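Hypothetical protein SP2199 (Streptococcus pneumoniae TIGR4, PDB 2IBO) is of unknown function but belongs to the thiamine-binding protein family, so it may bind thiamine or a related small molecule. Local coordinates at the interface of chains A and B. Residues are numbered along the deposited sequence; one frame, centred on the assembly and turned at random. Chains: chain A/B, Hypothetical protein SP2199.

The interface of chains A and B. Residues chain A 4-6, 39, 42, 44, 84, 88; chain B 39-41.
In both A:Thr39 and B:Thr39 the methyl CG2 lies anti to the carbonyl carbon and beside the backbone N, while OG1 sits between the two (chi1 70° in A:Thr39); the methyls thus meet in a two-fold symmetric, apolar contact between copies of this thiamine-binding-family protein, which the structure alone does not show to persist in solution. A:Thr39 CG2 packs 3.6 Å from B:Thr39 CB, the side chains crossing obliquely. Threonine suits the place because its branches divide the work: the methyl faces the partner, while A:Thr39 OG1 bonds within its own chain to the carbonyl A:Glu42 O at 2.6 Å. A:Thr39 CG2 also touches B:Pro40 CD tip to tip.

B:Pro40 and B:Phe41 lie in the loop between strands 35-38 and 43-46. Compact and apolar, B:Pro40 inserts its ring among branched side chains: its CG meets A:Val44 CG2 at 3.7 Å and A:Ile84 CG2 at 4.0 Å. A:Leu88 adds its CD2 methyl over the B:Thr39–B:Pro40 peptide link.

B:Phe41 is long enough to reach strand 2-11 of chain A, its CG anti to its own carbonyl carbon (chi1 -83°). The small methyl of A:Ala6 lets that strand lie close over one ring face, CB 3.5 Å from B:Phe41 CD2. A:Ser4, short and with OG anti to its backbone N, rests both CB and OG against the CE2–CZ end. A:Val44 serves both rings through its branches: CG2, in plane at the phenyl edge, lies 3.9 Å from B:Phe41 CD2 as well as by the proline, and CG1 nears B:Phe41 CE2. A:Glu42, CG between backbone N and carbonyl carbon and extended beyond, brings OE1 beside B:Phe41 CB without a bond, its carboxylate 89° from the ring plane.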
loop_
_atom_site.group_PDB
_atom_site.type_symbol
_atom_site.label_atom_id
_atom_site.label_comp_id
_atom_site.label_asym_id
_atom_site.label_seq_id
_atom_site.Cartn_x
_atom_site.Cartn_y
_atom_site.Cartn_z
ATOM N N SER A 4 11.035 -9.384 -5.441
ATOM C CA SER A 4 10.733 -8.208 -6.229
ATOM C C SER A 4 10.291 -7.145 -5.233
ATOM O O SER A 4 9.583 -7.445 -4.274
ATOM C CB SER A 4 9.630 -8.497 -7.241
ATOM O OG SER A 4 9.598 -7.492 -8.239
ATOM N N ILE A 5 10.725 -5.912 -5.467
ATOM C CA ILE A 5 10.443 -4.776 -4.600
ATOM C C ILE A 5 9.911 -3.639 -5.444
ATOM O O ILE A 5 10.475 -3.323 -6.490
ATOM C CB ILE A 5 11.755 -4.312 -3.905
ATOM C CG1 ILE A 5 12.166 -5.343 -2.865
ATOM C CG2 ILE A 5 11.613 -2.929 -3.311
ATOM C CD1 ILE A 5 11.094 -5.602 -1.851
ATOM N N ALA A 6 8.818 -3.032 -5.005
ATOM C CA ALA A 6 8.240 -1.901 -5.717
ATOM C C ALA A 6 8.420 -0.739 -4.754
ATOM O O ALA A 6 8.051 -0.835 -3.578
ATOM C CB ALA A 6 6.772 -2.155 -5.991
ATOM N N THR A 39 7.637 2.793 -13.102
ATOM C CA THR A 39 6.259 2.864 -13.549
ATOM C C THR A 39 5.745 4.172 -12.949
ATOM O O THR A 39 6.420 4.775 -12.123
ATOM C CB THR A 39 5.438 1.638 -13.060
ATOM O OG1 THR A 39 5.250 1.711 -11.644
ATOM C CG2 THR A 39 6.164 0.351 -13.380
ATOM N N GLU A 42 5.346 3.779 -8.799
ATOM C CA GLU A 42 6.402 3.120 -8.059
ATOM C C GLU A 42 7.515 2.591 -8.962
ATOM O O GLU A 42 7.293 2.330 -10.151
ATOM C CB GLU A 42 5.781 1.967 -7.274
ATOM C CG GLU A 42 5.108 0.934 -8.160
ATOM C CD GLU A 42 4.196 0.013 -7.388
ATOM O OE1 GLU A 42 3.740 -0.997 -7.964
ATOM O OE2 GLU A 42 3.927 0.297 -6.209
ATOM N N VAL A 44 9.874 -0.435 -9.798
ATOM C CA VAL A 44 9.934 -1.876 -9.560
ATOM C C VAL A 44 11.318 -2.454 -9.771
ATOM O O VAL A 44 11.890 -2.313 -10.846
ATOM C CB VAL A 44 8.936 -2.631 -10.493
ATOM C CG1 VAL A 44 9.061 -4.134 -10.299
ATOM C CG2 VAL A 44 7.517 -2.177 -10.211
ATOM N N ILE A 84 9.192 -10.203 -13.613
ATOM C CA ILE A 84 8.508 -9.041 -14.159
ATOM C C ILE A 84 7.947 -9.390 -15.531
ATOM O O ILE A 84 6.808 -9.050 -15.844
ATOM C CB ILE A 84 9.449 -7.829 -14.285
ATOM C CG1 ILE A 84 9.924 -7.399 -12.898
ATOM C CG2 ILE A 84 8.721 -6.670 -14.959
ATOM C CD1 ILE A 84 10.634 -6.066 -12.877
ATOM N N LEU A 88 3.858 -9.561 -16.243
ATOM C CA LEU A 88 3.364 -8.758 -17.349
ATOM C C LEU A 88 2.657 -9.525 -18.454
ATOM O O LEU A 88 2.107 -8.922 -19.379
ATOM C CB LEU A 88 4.480 -7.884 -17.918
ATOM C CG LEU A 88 4.695 -6.673 -17.000
ATOM C CD1 LEU A 88 5.339 -5.532 -17.768
ATOM C CD2 LEU A 88 3.335 -6.221 -16.441
ATOM N N THR B 39 1.158 -2.312 -14.841
ATOM C CA THR B 39 2.551 -2.343 -14.443
ATOM C C THR B 39 2.690 -3.644 -13.627
ATOM O O THR B 39 1.684 -4.276 -13.299
ATOM C CB THR B 39 2.916 -1.120 -13.619
ATOM O OG1 THR B 39 2.308 -1.225 -12.318
ATOM C CG2 THR B 39 2.435 0.142 -14.324
ATOM N N PRO B 40 3.923 -4.037 -13.265
ATOM C CA PRO B 40 4.183 -5.267 -12.503
ATOM C C PRO B 40 3.442 -5.562 -11.209
ATOM O O PRO B 40 3.204 -6.731 -10.887
ATOM C CB PRO B 40 5.688 -5.230 -12.254
ATOM C CG PRO B 40 6.213 -4.116 -13.116
ATOM C CD PRO B 40 5.107 -3.160 -13.284
ATOM N N PHE B 41 3.082 -4.533 -10.458
ATOM C CA PHE B 41 2.407 -4.776 -9.179
ATOM C C PHE B 41 0.988 -4.219 -9.106
ATOM O O PHE B 41 0.198 -4.620 -8.245
ATOM C CB PHE B 41 3.222 -4.151 -8.052
ATOM C CG PHE B 41 4.346 -5.005 -7.569
ATOM C CD1 PHE B 41 4.107 -5.997 -6.642
ATOM C CD2 PHE B 41 5.658 -4.789 -8.004
ATOM C CE1 PHE B 41 5.152 -6.766 -6.142
ATOM C CE2 PHE B 41 6.708 -5.553 -7.509
ATOM C CZ PHE B 41 6.457 -6.541 -6.575
#